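Local coordinates for protein type-2Aa cytolytic delta-endotoxin (Bacillus thuringiensis serovar kyushuensis, PDB 1CBY) that kills the larvae of dipteran insects by making pores in midgut epithelial cell membranes, and is found here as the inactive dimeric protoxin, at residues V46-P51 with F173-E178; Q98-Q103 with Y213-K218. All coordinates share one frame; numbering follows the deposited sequence. Where two conformers were deposited one is given.

Contact 1 (V46-P51 with F173-E178); sequences VFYVQP and FSIQNE
With CG anti to the backbone N (chi1 171°) and the chain bent at the next bond (chi2 -85°), Gln176 swings its amide across to Gln50, whose own side chain is extended beyond CG. This side-chain pairing follows the end of a parallel beta ladder in which Val46, Phe47 and Tyr48 pair with Phe173, Ser174 and Ile175. Backbone hydrogen bonds of 2.8 to 3.0 Å run from Ser174 N to Val46 O, from Tyr48 N to Ser174 O and from Gln176 N to Tyr48 O. On one face Val46 CB lies 3.8 Å from Phe173 CD1, and Tyr48 and Ile175 share that face; on the other, Ser174 CB meets the Phe47 ring at CD1 and CE1. The Tyr48 hydroxyl bonds to Ser128 and to a water that also links Asn177 ND2 and Glu178 OE1. Beyond Val46 to Tyr48 the ladder continues into a parallel strand of the second subunit, so the sheet spans the protoxin dimer. Between the two glutamines, Gln176 OE1 accepts Gln50 N at 2.7 Å, while Gln176 NE2 donates within its own amide plane to Gln50 OE1 at 2.9 Å, arriving above that carbonyl's plane.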
# COMPACT_ATOMS: atom_id res chain seq x y z
N VAL A 46 -3.09 7.55 -0.31
CA VAL A 46 -2.59 7.02 -1.58
C VAL A 46 -2.05 8.21 -2.37
O VAL A 46 -2.80 9.13 -2.70
CB VAL A 46 -3.69 6.30 -2.39
CG1 VAL A 46 -3.18 5.89 -3.76
CG2 VAL A 46 -4.18 5.07 -1.64
N PHE A 47 -0.74 8.20 -2.63
CA PHE A 47 -0.07 9.27 -3.37
C PHE A 47 0.49 8.82 -4.71
O PHE A 47 1.32 7.90 -4.77
CB PHE A 47 1.12 9.82 -2.55
CG PHE A 47 0.74 10.81 -1.47
CD1 PHE A 47 -0.58 11.14 -1.22
CD2 PHE A 47 1.74 11.41 -0.71
CE1 PHE A 47 -0.91 12.05 -0.23
CE2 PHE A 47 1.42 12.32 0.29
CZ PHE A 47 0.10 12.64 0.53
N TYR A 48 0.07 9.48 -5.78
CA TYR A 48 0.57 9.21 -7.13
C TYR A 48 1.07 10.58 -7.58
O TYR A 48 0.34 11.33 -8.23
CB TYR A 48 -0.55 8.70 -8.05
CG TYR A 48 -0.07 8.28 -9.42
CD1 TYR A 48 0.18 9.23 -10.42
CD2 TYR A 48 0.16 6.94 -9.72
CE1 TYR A 48 0.63 8.85 -11.68
CE2 TYR A 48 0.62 6.56 -10.98
CZ TYR A 48 0.85 7.52 -11.96
OH TYR A 48 1.29 7.14 -13.21
N VAL A 49 2.29 10.91 -7.19
CA VAL A 49 2.87 12.22 -7.52
C VAL A 49 4.38 12.10 -7.74
O VAL A 49 4.96 11.02 -7.61
CB VAL A 49 2.65 13.22 -6.34
CG1 VAL A 49 1.16 13.39 -6.04
CG2 VAL A 49 3.39 12.75 -5.09
N GLN A 50 5.01 13.22 -8.07
CA GLN A 50 6.46 13.27 -8.27
C GLN A 50 7.11 13.72 -6.96
O GLN A 50 6.51 14.46 -6.18
CB GLN A 50 6.80 14.22 -9.41
CG GLN A 50 6.34 13.70 -10.77
CD GLN A 50 6.56 14.70 -11.89
OE1 GLN A 50 5.64 15.01 -12.64
NE2 GLN A 50 7.78 15.22 -11.99
N PRO A 51 8.36 13.29 -6.71
CA PRO A 51 9.08 13.66 -5.49
C PRO A 51 8.98 15.12 -5.07
O PRO A 51 8.63 15.41 -3.93
CB PRO A 51 10.52 13.27 -5.82
CG PRO A 51 10.34 12.07 -6.71
CD PRO A 51 9.25 12.56 -7.63
N PHE A 173 -6.87 10.45 -1.68
CA PHE A 173 -6.11 10.25 -2.91
C PHE A 173 -5.45 11.58 -3.24
O PHE A 173 -6.04 12.65 -3.07
CB PHE A 173 -7.05 9.87 -4.06
CG PHE A 173 -7.70 8.52 -3.92
CD1 PHE A 173 -6.96 7.35 -4.04
CD2 PHE A 173 -9.07 8.41 -3.71
CE1 PHE A 173 -7.57 6.10 -3.95
CE2 PHE A 173 -9.69 7.16 -3.62
CZ PHE A 173 -8.94 6.00 -3.74
N SER A 174 -4.22 11.52 -3.72
CA SER A 174 -3.49 12.71 -4.13
C SER A 174 -2.81 12.31 -5.45
O SER A 174 -1.93 11.44 -5.47
CB SER A 174 -2.47 13.09 -3.07
OG SER A 174 -1.95 14.39 -3.30
N ILE A 175 -3.25 12.93 -6.54
CA ILE A 175 -2.74 12.61 -7.87
C ILE A 175 -2.14 13.81 -8.62
O ILE A 175 -2.73 14.89 -8.67
CB ILE A 175 -3.85 11.90 -8.71
CG1 ILE A 175 -3.53 11.95 -10.21
CG2 ILE A 175 -5.21 12.49 -8.40
CD1 ILE A 175 -2.41 11.05 -10.62
N GLN A 176 -0.97 13.59 -9.21
CA GLN A 176 -0.26 14.61 -9.96
C GLN A 176 0.64 13.97 -11.01
O GLN A 176 1.54 13.19 -10.68
CB GLN A 176 0.58 15.47 -9.00
CG GLN A 176 1.54 16.45 -9.66
CD GLN A 176 2.87 15.83 -10.05
OE1 GLN A 176 3.57 15.25 -9.21
NE2 GLN A 176 3.23 15.96 -11.31
N ASN A 177 0.38 14.28 -12.28
CA ASN A 177 1.17 13.75 -13.38
C ASN A 177 0.98 14.57 -14.65
O ASN A 177 0.43 15.68 -14.60
CB ASN A 177 0.80 12.28 -13.63
CG ASN A 177 -0.56 12.11 -14.25
OD1 ASN A 177 -1.32 13.07 -14.41
ND2 ASN A 177 -0.88 10.89 -14.63
N GLU A 178 1.40 14.01 -15.78
CA GLU A 178 1.29 14.68 -17.07
C GLU A 178 -0.15 15.10 -17.37
O GLU A 178 -0.39 16.18 -17.91
CB GLU A 178 1.79 13.77 -18.20
CG GLU A 178 3.18 13.17 -17.98
CD GLU A 178 3.18 11.97 -17.04
OE1 GLU A 178 2.43 11.01 -17.29
OE2 GLU A 178 3.93 12.00 -16.03
O HOH W 1 1.51 9.50 -15.09

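Contact 2 (Q98-Q103 with Y213-K218); sequences QSVIQQ and YEVKMK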
# COMPACT_ATOMS: atom_id res chain seq x y z
N GLN A 98 -23.82 11.59 -0.36
CA GLN A 98 -25.09 10.87 -0.41
C GLN A 98 -24.93 9.36 -0.40
O GLN A 98 -23.82 8.84 -0.58
CB GLN A 98 -25.84 11.25 -1.68
CG GLN A 98 -25.09 10.86 -2.95
CD GLN A 98 -25.85 11.22 -4.20
OE1 GLN A 98 -25.95 12.39 -4.56
NE2 GLN A 98 -26.39 10.21 -4.87
N SER A 99 -26.04 8.66 -0.23
CA SER A 99 -26.05 7.20 -0.23
C SER A 99 -25.85 6.75 -1.67
O SER A 99 -26.57 7.19 -2.56
CB SER A 99 -27.37 6.65 0.30
OG SER A 99 -27.52 6.91 1.68
N VAL A 100 -24.86 5.90 -1.88
CA VAL A 100 -24.55 5.42 -3.22
C VAL A 100 -24.87 3.94 -3.42
O VAL A 100 -24.92 3.46 -4.55
CB VAL A 100 -23.08 5.69 -3.59
CG1 VAL A 100 -22.81 7.20 -3.61
CG2 VAL A 100 -22.15 5.01 -2.62
N ILE A 101 -25.10 3.21 -2.33
CA ILE A 101 -25.42 1.79 -2.41
C ILE A 101 -26.43 1.46 -1.32
O ILE A 101 -26.16 1.70 -0.14
CB ILE A 101 -24.17 0.89 -2.19
CG1 ILE A 101 -23.08 1.18 -3.23
CG2 ILE A 101 -24.57 -0.58 -2.23
CD1 ILE A 101 -23.36 0.63 -4.61
N GLN A 102 -27.60 0.97 -1.71
CA GLN A 102 -28.66 0.59 -0.76
C GLN A 102 -29.32 -0.65 -1.34
O GLN A 102 -30.40 -0.56 -1.92
CB GLN A 102 -29.72 1.69 -0.64
CG GLN A 102 -29.23 3.07 -0.22
CD GLN A 102 -30.35 4.11 -0.15
OE1 GLN A 102 -30.22 5.13 0.53
NE2 GLN A 102 -31.44 3.86 -0.86
N GLN A 103 -28.67 -1.80 -1.19
CA GLN A 103 -29.22 -3.04 -1.74
C GLN A 103 -28.34 -4.21 -1.37
O GLN A 103 -27.24 -4.02 -0.84
CB GLN A 103 -29.24 -2.96 -3.27
CG GLN A 103 -27.83 -2.99 -3.86
CD GLN A 103 -27.81 -2.74 -5.34
OE1 GLN A 103 -27.76 -1.59 -5.79
NE2 GLN A 103 -27.84 -3.80 -6.13
N TYR A 213 -26.18 -4.00 1.70
CA TYR A 213 -25.31 -2.87 2.01
C TYR A 213 -25.98 -1.51 1.95
O TYR A 213 -26.89 -1.27 1.15
CB TYR A 213 -24.12 -2.84 1.05
CG TYR A 213 -22.94 -3.67 1.48
CD1 TYR A 213 -21.95 -3.13 2.29
CD2 TYR A 213 -22.80 -4.99 1.06
CE1 TYR A 213 -20.85 -3.89 2.68
CE2 TYR A 213 -21.70 -5.75 1.45
CZ TYR A 213 -20.73 -5.19 2.26
OH TYR A 213 -19.67 -5.95 2.68
N GLU A 214 -25.52 -0.64 2.84
CA GLU A 214 -25.96 0.75 2.92
C GLU A 214 -24.62 1.47 2.94
O GLU A 214 -23.81 1.27 3.85
CB GLU A 214 -26.75 1.01 4.20
CG GLU A 214 -27.08 2.49 4.44
CD GLU A 214 -27.80 3.14 3.27
OE1 GLU A 214 -29.04 3.01 3.18
OE2 GLU A 214 -27.13 3.81 2.46
N VAL A 215 -24.34 2.23 1.90
CA VAL A 215 -23.08 2.93 1.80
C VAL A 215 -23.29 4.39 1.46
O VAL A 215 -23.90 4.71 0.45
CB VAL A 215 -22.17 2.31 0.70
CG1 VAL A 215 -20.89 3.12 0.53
CG2 VAL A 215 -21.84 0.86 1.03
N LYS A 216 -22.81 5.27 2.34
CA LYS A 216 -22.91 6.69 2.09
C LYS A 216 -21.49 7.13 1.76
O LYS A 216 -20.53 6.63 2.33
CB LYS A 216 -23.44 7.45 3.31
CG LYS A 216 -23.51 8.94 3.06
CD LYS A 216 -24.41 9.65 4.04
CE LYS A 216 -24.48 11.12 3.69
NZ LYS A 216 -25.38 11.86 4.61
N MET A 217 -21.37 8.05 0.81
CA MET A 217 -20.07 8.53 0.38
C MET A 217 -19.97 10.05 0.49
O MET A 217 -20.91 10.76 0.14
CB MET A 217 -19.83 8.08 -1.07
CG MET A 217 -18.43 8.27 -1.59
SD MET A 217 -18.21 7.56 -3.25
CE MET A 217 -17.56 8.96 -4.13
N LYS A 218 -18.85 10.53 1.02
CA LYS A 218 -18.61 11.96 1.17
C LYS A 218 -17.26 12.23 0.52
O LYS A 218 -16.24 11.69 0.95
CB LYS A 218 -18.58 12.34 2.65
CG LYS A 218 -19.94 12.22 3.33
CD LYS A 218 -19.83 12.27 4.85
CE LYS A 218 -19.23 10.99 5.39
NZ LYS A 218 -19.04 11.04 6.87
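Ile101 and Val215 sit side by side with CB atoms 3.8 Å apart, on the tightly packed face of an antiparallel pair interrupted by a classic beta bulge. Two residues, Val100 and Ile101, stand opposite the single Val215, and the register slips by one residue. Val215 O takes both N-H groups of the bulged strand: Val100 N at 2.8 Å, close to the C=O axis, and, weakly, Ile101 N at 3.4 Å. Val215 N answers to Ile101 O at 2.8 Å. Towards the ends of the ladder, Gln98 with Met217 and Gln103 with Tyr213 are hydrogen-bonded pairs, each with two backbone bonds. The extra residue also brings Val100 into the apolar packing: its CG2, which lies between the backbone N and the carbonyl carbon, comes 3.9 Å from Val215 CG1, while its CG1 meets Met217 CB at 4.0 Å. Ile101 CG2 lies 4.0 Å from Tyr213 CB.

The opposite face is looser and polar. In the Glu214 conformer given, one of two deposited, Gln102, extended beyond CG, runs alongside Glu214 with its amide nearly perpendicular to the carboxylate (85°), and Ser99 OG donates to Glu214 OE2 from above the carboxylate plane, a bond that the second conformer leaves doubtful. Lys216 stretches fully extended past the backbone of Gln98, its CG 3.7 Å from Gln98 O.

The buried side is roofed by helix 107-122, whose Leu114 and Ile117 touch Val100 and whose Ile107 touches Tyr213. Strand 183-195 flanks 213-218 on the edge away from 98-103; its Ser194 and Glu192 make backbone hydrogen bonds with Glu214 and Lys216, and its Phe191 packs against Val215 and Met217.

How the contacts relate
Contact 1 and contact 2 belong to the same mixed sheet and show how one sheet can join its strands in both senses, parallel in the first and antiparallel in the second. Strand 183-195 bridges them, pairing antiparallel with both 165-175 and 210-225. Their centres are about 27 Å apart, on opposite sides of the chain's centre, and their nearest atoms are about 8 Å apart without touching. Along the chain their segments alternate. Contact 1 adjoins the second subunit, and the Gln50 side chain lies about 8 Å from that of Ser228, the C-terminal proteolytic processing stop; contact 2 touches no other chain of the dimer and lies away from both processing stops.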